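Local coordinates for 2-dehydropantoate 2-reductase (Enterococcus faecium, PDB 3WFI), which acts as an NAD-binding D-mandelate dehydrogenase of the ketopantoate reductase family and is predicted to reduce 2-dehydropantoate to (R)-pantoate, at residues V60-V65 and E84-D89; T78-L83 and L271-Y276; D264-H269 and D307-K312. One frame throughout, in Å; residues are numbered along the deposited sequence.

Contact 1 of 3, residues V60-V65 and E84-D89; sequences VLQSEV and EKMLQD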
loop_
_atom_site.group_PDB
_atom_site.type_symbol
_atom_site.label_atom_id
_atom_site.label_comp_id
_atom_site.label_asym_id
_atom_site.label_seq_id
_atom_site.Cartn_x
_atom_site.Cartn_y
_atom_site.Cartn_z
ATOM N N VAL B 60 7.127 -42.623 4.625
ATOM C CA VAL B 60 7.350 -42.468 3.197
ATOM C C VAL B 60 7.720 -41.023 2.869
ATOM O O VAL B 60 7.236 -40.079 3.511
ATOM C CB VAL B 60 6.112 -42.882 2.381
ATOM C CG1 VAL B 60 6.006 -44.397 2.331
ATOM C CG2 VAL B 60 4.841 -42.292 2.967
ATOM N N LEU B 61 8.602 -40.869 1.887
ATOM C CA LEU B 61 8.795 -39.581 1.222
ATOM C C LEU B 61 7.449 -39.123 0.692
ATOM O O LEU B 61 6.690 -39.918 0.155
ATOM C CB LEU B 61 9.774 -39.685 0.031
ATOM C CG LEU B 61 11.107 -38.921 0.062
ATOM C CD1 LEU B 61 11.792 -39.074 -1.289
ATOM C CD2 LEU B 61 10.911 -37.451 0.408
ATOM N N GLN B 62 7.171 -37.836 0.803
ATOM C CA GLN B 62 5.840 -37.333 0.461
ATOM C C GLN B 62 5.382 -37.590 -0.978
ATOM O O GLN B 62 4.197 -37.782 -1.235
ATOM C CB GLN B 62 5.700 -35.864 0.862
ATOM C CG GLN B 62 6.032 -34.842 -0.192
ATOM C CD GLN B 62 5.873 -33.426 0.333
ATOM O OE1 GLN B 62 6.383 -33.093 1.394
ATOM N NE2 GLN B 62 5.148 -32.590 -0.404
ATOM N N SER B 63 6.345 -37.659 -1.885
ATOM C CA SER B 63 6.094 -37.960 -3.287
ATOM C C SER B 63 6.016 -39.454 -3.608
ATOM O O SER B 63 5.878 -39.820 -4.776
ATOM C CB SER B 63 7.202 -37.330 -4.132
ATOM O OG SER B 63 8.468 -37.820 -3.732
ATOM N N GLU B 64 6.090 -40.308 -2.580
ATOM C CA GLU B 64 6.171 -41.751 -2.764
ATOM C C GLU B 64 5.171 -42.506 -1.873
ATOM O O GLU B 64 5.551 -43.440 -1.173
ATOM C CB GLU B 64 7.622 -42.212 -2.516
ATOM C CG GLU B 64 8.626 -41.569 -3.478
ATOM C CD GLU B 64 10.067 -41.991 -3.248
ATOM O OE1 GLU B 64 10.371 -42.584 -2.187
ATOM O OE2 GLU B 64 10.909 -41.717 -4.137
ATOM N N VAL B 65 3.893 -42.106 -1.925
ATOM C CA VAL B 65 2.845 -42.714 -1.090
ATOM C C VAL B 65 1.947 -43.767 -1.773
ATOM O O VAL B 65 0.965 -44.207 -1.175
ATOM C CB VAL B 65 1.869 -41.654 -0.514
ATOM C CG1 VAL B 65 2.600 -40.521 0.194
ATOM C CG2 VAL B 65 0.978 -41.115 -1.616
ATOM N N GLU B 84 -0.347 -27.080 0.042
ATOM C CA GLU B 84 -1.080 -27.534 -1.129
ATOM C C GLU B 84 -0.308 -28.630 -1.842
ATOM O O GLU B 84 -0.892 -29.615 -2.282
ATOM C CB GLU B 84 -1.411 -26.375 -2.071
ATOM C CG GLU B 84 -2.179 -26.825 -3.303
ATOM C CD GLU B 84 -3.047 -25.733 -3.872
ATOM O OE1 GLU B 84 -4.156 -26.045 -4.357
ATOM O OE2 GLU B 84 -2.621 -24.561 -3.813
ATOM N N LYS B 85 1.006 -28.472 -1.929
ATOM C CA LYS B 85 1.871 -29.498 -2.499
ATOM C C LYS B 85 1.830 -30.825 -1.705
ATOM O O LYS B 85 1.741 -31.899 -2.303
ATOM C CB LYS B 85 3.303 -28.955 -2.593
ATOM C CG LYS B 85 4.326 -29.937 -3.125
ATOM C CD LYS B 85 3.868 -30.499 -4.443
ATOM C CE LYS B 85 4.948 -31.305 -5.125
ATOM N NZ LYS B 85 4.568 -31.539 -6.543
ATOM N N MET B 86 1.903 -30.744 -0.375
ATOM C CA MET B 86 1.774 -31.923 0.483
ATOM C C MET B 86 0.457 -32.650 0.178
ATOM O O MET B 86 0.443 -33.856 -0.090
ATOM C CB MET B 86 1.845 -31.533 1.965
ATOM C CG MET B 86 1.539 -32.656 2.957
ATOM S SD MET B 86 2.705 -34.037 2.884
ATOM C CE MET B 86 4.032 -33.386 3.898
ATOM N N LEU B 87 -0.642 -31.915 0.182
ATOM C CA LEU B 87 -1.954 -32.506 -0.104
ATOM C C LEU B 87 -2.004 -33.142 -1.481
ATOM O O LEU B 87 -2.507 -34.256 -1.618
ATOM C CB LEU B 87 -3.067 -31.465 0.040
ATOM C CG LEU B 87 -3.307 -31.046 1.497
ATOM C CD1 LEU B 87 -4.215 -29.825 1.558
ATOM C CD2 LEU B 87 -3.886 -32.191 2.301
ATOM N N GLN B 88 -1.476 -32.442 -2.489
ATOM C CA GLN B 88 -1.397 -32.978 -3.844
ATOM C C GLN B 88 -0.638 -34.295 -3.842
ATOM O O GLN B 88 -1.079 -35.265 -4.436
ATOM C CB GLN B 88 -0.703 -31.985 -4.806
ATOM C CG GLN B 88 -1.600 -30.846 -5.287
ATOM C CD GLN B 88 -0.839 -29.736 -6.022
ATOM O OE1 GLN B 88 0.387 -29.779 -6.159
ATOM N NE2 GLN B 88 -1.571 -28.721 -6.474
ATOM N N ASP B 89 0.505 -34.314 -3.167
ATOM C CA ASP B 89 1.324 -35.520 -3.078
ATOM C C ASP B 89 0.674 -36.687 -2.331
ATOM O O ASP B 89 0.938 -37.834 -2.661
ATOM C CB ASP B 89 2.666 -35.208 -2.414
ATOM C CG ASP B 89 3.620 -34.477 -3.340
ATOM O OD1 ASP B 89 3.398 -34.497 -4.564
ATOM O OD2 ASP B 89 4.589 -33.881 -2.835
#
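The amide nitrogen of Q62 reaches the carboxylate of D89, NE2 donating to OD2 over 2.8 Å with an N-H...O angle of 158°. The oxygen lies close to the plane of the amide, while NE2 meets OD2 on its anti side and somewhat out of the carboxylate plane; the two flat groups are turned 74° against each other. The other carboxylate oxygen, OD1, faces K85 one helical turn earlier, whose NZ stands 3.7 Å away in a long salt bridge. The two oxygens of D89 thus have different partners, one in the strand-end turn and one in its own helix, and the ammonium would probably favour the charged form of the acid.

Q62 can span the gap because its chain is stretched beyond CG, with CD anti to CA (chi2 -179°). Its CG comes within 3.2 Å of D89 OD2, and the backbone oxygen of Q62 sits 3.2 Å from D89 CB. M86 supplies the apolar side: its chain bends at chi2 and chi3 and brings the methyl CE to 3.4 Å from Q62 OE1, with SD beside Q62 CB. Further along, V65 CG2 packs against the backbone oxygen of D89 at 3.4 Å.

The Q62 end is shaped by a type I turn from L61 to E64, closed by E64 N to L61 O at 2.8 Å. The turn follows strand 59-61, an outer strand of the Rossmann sheet, which pairs with strand 25-30 through V60 and Q62. Helix 80-90, which comes after strand 71-76, lies beside the turn that leaves this outermost strand and touches the next strand, 25-30, through M86 on I29, while L87 is directed to helix 109-113.

Contact 2 of 3, residues T78-L83 and L271-Y276; sequences TKAMQL and LTEIDY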
loop_
_atom_site.group_PDB
_atom_site.type_symbol
_atom_site.label_atom_id
_atom_site.label_comp_id
_atom_site.label_asym_id
_atom_site.label_seq_id
_atom_site.Cartn_x
_atom_site.Cartn_y
_atom_site.Cartn_z
ATOM N N THR B 78 2.427 -29.081 8.281
ATOM C CA THR B 78 3.157 -28.545 7.134
ATOM C C THR B 78 2.945 -27.036 7.078
ATOM O O THR B 78 1.813 -26.574 7.184
ATOM C CB THR B 78 2.639 -29.155 5.813
ATOM O OG1 THR B 78 2.917 -30.556 5.778
ATOM C CG2 THR B 78 3.306 -28.516 4.620
ATOM N N LYS B 79 4.015 -26.276 6.864
ATOM C CA LYS B 79 3.886 -24.823 6.696
ATOM C C LYS B 79 2.947 -24.460 5.547
ATOM O O LYS B 79 2.804 -25.212 4.579
ATOM C CB LYS B 79 5.258 -24.177 6.470
ATOM C CG LYS B 79 6.149 -24.227 7.696
ATOM C CD LYS B 79 7.606 -23.883 7.367
ATOM C CE LYS B 79 8.213 -22.995 8.435
ATOM N NZ LYS B 79 9.547 -22.448 8.065
ATOM N N ALA B 80 2.311 -23.296 5.669
ATOM C CA ALA B 80 1.350 -22.805 4.673
ATOM C C ALA B 80 1.878 -22.945 3.245
ATOM O O ALA B 80 1.184 -23.465 2.371
ATOM C CB ALA B 80 0.991 -21.350 4.955
ATOM N N MET B 81 3.118 -22.515 3.029
ATOM C CA MET B 81 3.696 -22.469 1.681
ATOM C C MET B 81 3.948 -23.862 1.085
ATOM O O MET B 81 4.125 -23.995 -0.128
ATOM C CB MET B 81 4.983 -21.612 1.659
ATOM C CG MET B 81 4.732 -20.111 1.846
ATOM S SD MET B 81 6.166 -19.003 1.903
ATOM C CE MET B 81 6.743 -19.105 0.214
ATOM N N GLN B 82 3.930 -24.895 1.927
ATOM C CA GLN B 82 4.122 -26.269 1.466
ATOM C C GLN B 82 2.838 -27.129 1.526
ATOM O O GLN B 82 2.850 -28.268 1.086
ATOM C CB GLN B 82 5.234 -26.910 2.287
ATOM C CG GLN B 82 6.588 -26.223 2.148
ATOM C CD GLN B 82 7.576 -26.638 3.223
ATOM O OE1 GLN B 82 7.218 -26.772 4.399
ATOM N NE2 GLN B 82 8.831 -26.849 2.826
ATOM N N LEU B 83 1.733 -26.567 2.020
ATOM C CA LEU B 83 0.515 -27.342 2.312
ATOM C C LEU B 83 -0.169 -27.906 1.071
ATOM O O LEU B 83 -0.562 -29.069 1.051
ATOM C CB LEU B 83 -0.507 -26.494 3.096
ATOM C CG LEU B 83 -1.872 -27.160 3.372
ATOM C CD1 LEU B 83 -1.723 -28.408 4.233
ATOM C CD2 LEU B 83 -2.840 -26.178 4.020
ATOM N N LEU B 271 11.250 -15.090 0.602
ATOM C CA LEU B 271 9.855 -14.825 0.298
ATOM C C LEU B 271 9.010 -14.854 1.569
ATOM O O LEU B 271 9.270 -15.643 2.489
ATOM C CB LEU B 271 9.312 -15.844 -0.712
ATOM C CG LEU B 271 9.844 -15.691 -2.135
ATOM C CD1 LEU B 271 9.495 -16.910 -2.986
ATOM C CD2 LEU B 271 9.301 -14.427 -2.797
ATOM N N THR B 272 7.999 -13.997 1.609
ATOM C CA THR B 272 7.102 -13.911 2.744
ATOM C C THR B 272 5.895 -14.832 2.585
ATOM O O THR B 272 5.616 -15.336 1.505
ATOM C CB THR B 272 6.591 -12.461 2.942
ATOM O OG1 THR B 272 5.699 -12.113 1.875
ATOM C CG2 THR B 272 7.765 -11.459 2.987
ATOM N N GLU B 273 5.186 -15.025 3.691
ATOM C CA GLU B 273 3.931 -15.758 3.722
ATOM C C GLU B 273 2.725 -14.869 3.433
ATOM O O GLU B 273 1.603 -15.250 3.756
ATOM C CB GLU B 273 3.719 -16.363 5.099
ATOM C CG GLU B 273 4.736 -17.405 5.454
ATOM C CD GLU B 273 4.324 -18.157 6.701
ATOM O OE1 GLU B 273 3.853 -17.484 7.650
ATOM O OE2 GLU B 273 4.430 -19.396 6.693
ATOM N N ILE B 274 2.946 -13.719 2.795
ATOM C CA ILE B 274 1.872 -12.742 2.586
ATOM C C ILE B 274 0.638 -13.356 1.882
ATOM O O ILE B 274 -0.508 -13.025 2.230
ATOM C CB ILE B 274 2.396 -11.478 1.861
ATOM C CG1 ILE B 274 1.366 -10.349 1.893
ATOM C CG2 ILE B 274 2.791 -11.788 0.431
ATOM C CD1 ILE B 274 1.166 -9.713 3.246
ATOM N N ASP B 275 0.853 -14.274 0.942
ATOM C CA ASP B 275 -0.282 -14.872 0.215
ATOM C C ASP B 275 -1.170 -15.737 1.109
ATOM O O ASP B 275 -2.311 -16.022 0.739
ATOM C CB ASP B 275 0.169 -15.687 -1.000
ATOM C CG ASP B 275 0.776 -14.841 -2.086
ATOM O OD1 ASP B 275 0.294 -13.707 -2.339
ATOM O OD2 ASP B 275 1.741 -15.307 -2.718
ATOM N N TYR B 276 -0.652 -16.137 2.277
ATOM C CA TYR B 276 -1.383 -16.974 3.222
ATOM C C TYR B 276 -1.925 -16.185 4.395
ATOM O O TYR B 276 -2.575 -16.752 5.279
ATOM C CB TYR B 276 -0.487 -18.123 3.697
ATOM C CG TYR B 276 -0.042 -18.907 2.504
ATOM C CD1 TYR B 276 -0.850 -19.892 1.967
ATOM C CD2 TYR B 276 1.133 -18.586 1.839
ATOM C CE1 TYR B 276 -0.472 -20.583 0.831
ATOM C CE2 TYR B 276 1.523 -19.267 0.695
ATOM C CZ TYR B 276 0.708 -20.261 0.195
ATOM O OH TYR B 276 1.082 -20.948 -0.942
HETATM O O HOH W 1 5.177 -21.105 4.806
#
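L271 meets M81 first: its CB lies 4.3 Å from the methyl CE of M81. Next in line, T272 offers its backbone, with O 3.7 Å from M81 SD. Its hydroxyl is turned to other business, bonded to E306 of helix 293-308 and weakly to I274 N.

E273 reaches across by way of water. Its CG, anti to the carbonyl carbon (chi1 -65°), carries an extended chain past M81 SD, and OE2 accepts a bond of 2.7 Å from a water. That water in turn accepts from M81 N at 3.1 Å, near the start of helix 80-90, where a negative charge would probably be favoured. K79 NZ is 6.1 Å from E273 OE2, where the opposite charges could attract one another weakly, though the charged atoms are not in contact.

Beyond I274 and D275, which face helix 293-308, comes Y276, held by Y276 N to E273 O. Its ring is roofed by backbone: A80 C stands 4.1 Å above the plane over the ring centre, and M81 N is shifted toward the rim. A80 CB presses on Y276 CG at 3.6 Å, while M81 CG sits 3.5 Å from CE2, the methionine chain crossing the tyrosine at about a right angle.

K79, Q82 and E273 all bind NAD(+), which this chain lacks, and they come from both domains: this is the interdomain cleft of the ketopantoate reductase fold, where a Rossmann domain faces an all-helical partner.

Contact 3 of 3, residues D264-H269 and D307-K312; sequences DLIKNH and DSLNVK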
loop_
_atom_site.group_PDB
_atom_site.type_symbol
_atom_site.label_atom_id
_atom_site.label_comp_id
_atom_site.label_asym_id
_atom_site.label_seq_id
_atom_site.Cartn_x
_atom_site.Cartn_y
_atom_site.Cartn_z
ATOM N N ASP B 264 11.842 -12.296 7.669
ATOM C CA ASP B 264 11.909 -13.095 6.445
ATOM C C ASP B 264 12.464 -12.289 5.268
ATOM O O ASP B 264 13.428 -12.688 4.622
ATOM C CB ASP B 264 10.527 -13.627 6.062
ATOM C CG ASP B 264 10.032 -14.738 6.988
ATOM O OD1 ASP B 264 10.848 -15.309 7.759
ATOM O OD2 ASP B 264 8.816 -15.055 6.906
ATOM N N LEU B 265 11.870 -11.135 5.007
ATOM C CA LEU B 265 12.183 -10.395 3.795
ATOM C C LEU B 265 13.404 -9.493 3.942
ATOM O O LEU B 265 14.368 -9.633 3.199
ATOM C CB LEU B 265 10.982 -9.558 3.346
ATOM C CG LEU B 265 11.150 -8.795 2.021
ATOM C CD1 LEU B 265 11.695 -9.694 0.930
ATOM C CD2 LEU B 265 9.822 -8.183 1.590
ATOM N N ILE B 266 13.342 -8.568 4.889
ATOM C CA ILE B 266 14.345 -7.506 4.994
ATOM C C ILE B 266 15.681 -8.067 5.483
ATOM O O ILE B 266 16.738 -7.702 4.956
ATOM C CB ILE B 266 13.883 -6.377 5.928
ATOM C CG1 ILE B 266 12.526 -5.812 5.484
ATOM C CG2 ILE B 266 14.938 -5.273 6.010
ATOM C CD1 ILE B 266 12.468 -5.325 4.054
ATOM N N LYS B 267 15.626 -8.979 6.453
ATOM C CA LYS B 267 16.836 -9.583 7.026
ATOM C C LYS B 267 17.321 -10.823 6.284
ATOM O O LYS B 267 18.503 -10.920 5.941
ATOM C CB LYS B 267 16.607 -9.977 8.486
ATOM C CG LYS B 267 16.435 -8.831 9.454
ATOM C CD LYS B 267 16.691 -9.337 10.883
ATOM C CE LYS B 267 17.945 -10.214 11.044
ATOM N NZ LYS B 267 18.236 -10.579 12.463
ATOM N N ASN B 268 16.432 -11.792 6.088
ATOM C CA ASN B 268 16.826 -13.093 5.536
ATOM C C ASN B 268 16.724 -13.174 4.008
ATOM O O ASN B 268 17.107 -14.190 3.415
ATOM C CB ASN B 268 15.990 -14.209 6.164
ATOM C CG ASN B 268 16.175 -14.310 7.668
ATOM O OD1 ASN B 268 16.891 -13.529 8.271
ATOM N ND2 ASN B 268 15.521 -15.286 8.275
ATOM N N HIS B 269 16.201 -12.118 3.384
ATOM C CA HIS B 269 15.976 -12.075 1.928
ATOM C C HIS B 269 15.269 -13.334 1.443
ATOM O O HIS B 269 15.696 -13.993 0.496
ATOM C CB HIS B 269 17.265 -11.782 1.147
ATOM C CG HIS B 269 17.724 -10.361 1.256
ATOM N ND1 HIS B 269 19.050 -10.001 1.167
ATOM C CD2 HIS B 269 17.034 -9.212 1.441
ATOM C CE1 HIS B 269 19.158 -8.689 1.290
ATOM N NE2 HIS B 269 17.949 -8.186 1.460
ATOM N N ASP B 307 10.271 -8.291 -4.902
ATOM C CA ASP B 307 10.827 -8.184 -6.235
ATOM C C ASP B 307 11.977 -7.177 -6.275
ATOM O O ASP B 307 13.010 -7.452 -6.862
ATOM C CB ASP B 307 9.751 -7.798 -7.247
ATOM C CG ASP B 307 8.680 -8.881 -7.420
ATOM O OD1 ASP B 307 8.935 -10.055 -7.091
ATOM O OD2 ASP B 307 7.586 -8.562 -7.931
ATOM N N SER B 308 11.799 -6.037 -5.620
ATOM C CA SER B 308 12.811 -4.987 -5.623
ATOM C C SER B 308 14.110 -5.412 -4.934
ATOM O O SER B 308 15.168 -4.856 -5.225
ATOM C CB SER B 308 12.268 -3.703 -4.978
ATOM O OG SER B 308 12.278 -3.761 -3.565
ATOM N N LEU B 309 14.017 -6.370 -4.015
ATOM C CA LEU B 309 15.182 -6.956 -3.350
ATOM C C LEU B 309 15.702 -8.214 -4.058
ATOM O O LEU B 309 16.574 -8.888 -3.532
ATOM C CB LEU B 309 14.836 -7.278 -1.896
ATOM C CG LEU B 309 14.475 -6.078 -1.030
ATOM C CD1 LEU B 309 13.886 -6.539 0.290
ATOM C CD2 LEU B 309 15.696 -5.200 -0.794
ATOM N N ASN B 310 15.161 -8.521 -5.241
ATOM C CA ASN B 310 15.489 -9.731 -5.993
ATOM C C ASN B 310 15.246 -10.979 -5.148
ATOM O O ASN B 310 16.060 -11.894 -5.088
ATOM C CB ASN B 310 16.933 -9.700 -6.558
ATOM C CG ASN B 310 17.059 -10.420 -7.903
ATOM O OD1 ASN B 310 17.852 -11.353 -8.038
ATOM N ND2 ASN B 310 16.297 -9.980 -8.912
ATOM N N VAL B 311 14.096 -10.987 -4.486
ATOM C CA VAL B 311 13.631 -12.153 -3.777
ATOM C C VAL B 311 12.401 -12.642 -4.538
ATOM O O VAL B 311 11.323 -12.061 -4.383
ATOM C CB VAL B 311 13.305 -11.795 -2.313
ATOM C CG1 VAL B 311 12.633 -12.957 -1.604
ATOM C CG2 VAL B 311 14.580 -11.380 -1.583
ATOM N N LYS B 312 12.566 -13.691 -5.359
ATOM C CA LYS B 312 11.541 -14.080 -6.355
ATOM C C LYS B 312 11.191 -15.572 -6.426
ATOM O O LYS B 312 11.805 -16.383 -5.766
ATOM C CB LYS B 312 11.950 -13.591 -7.747
ATOM C CG LYS B 312 12.233 -12.095 -7.807
ATOM C CD LYS B 312 11.907 -11.498 -9.164
ATOM C CE LYS B 312 12.344 -10.044 -9.264
ATOM N NZ LYS B 312 11.971 -9.451 -10.582
#
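L309 and V311 push their methyls against L265, whose CD1 is 3.9 Å from L309 CD1 and 4.2 Å from V311 CG2. L309 CD1 is the meeting point: it also touches L265 CG, it lies 4.2 Å from I266 CD1, and H269 CD2 approaches it obliquely at 4.3 Å. V311 works alongside, with CG2 3.5 Å from the backbone oxygen of H269 and 3.9 Å from its CB. What crosses is van der Waals contact, chiefly between aliphatic branches, joined by the imidazole and the carbonyl oxygen of H269.

One step out, torsions and chain ends explain the placing. L265 has CG anti to the backbone N (chi1 -176°), which sets CG within reach of L309 CD1. L309 follows directly on helix 293-308, whose end is a Schellman motif: N310 N bonds D307 O at 2.9 Å, V311 N bonds E306 O, and N310, at positive phi, turns the chain back. That reversal lets L309 and V311 face the same neighbour. On the other side, helix 260-267 has a wider pi-type turn at 264-267; H269 leaves helical geometry with positive phi (48°), and its carbonyl oxygen lies beside V311. D264 is joined to R270, which binds NAD(+), by a salt bridge and a backbone hydrogen bond.

Further out, D307 OD2 is hydrogen-bonded to S212 OG of the second subunit, and S308 packs on V203 of that subunit, so this chain end also belongs to the dimer interface. Within the helical C-terminal domain, the tail after helix 293-308 packs over the last part of helix 260-267; L265 leans on K305 and E306 of the former, and V311 rests on L271 of the connection running on toward helix 278-288.

How the contacts relate
Helix 80-90 serves two contacts: its later part meets the turn after strand 59-61 in contact 1, its start region faces the other domain in contact 2, and M86 CE touches T78 OG1 between them. Contact 2 lies nearest the middle of the chain, about 9 Å from its centre, against about 17 Å for contact 1 and about 23 Å for contact 3. All three mix buried and exposed residues. Chemistry follows place: a direct amide-carboxylate bond within the Rossmann domain, water and a roofed ring across the cleft, mainly methyl packing in the helical domain. Contacts 2 and 3 adjoin through L271 with V311 and T272 with L265.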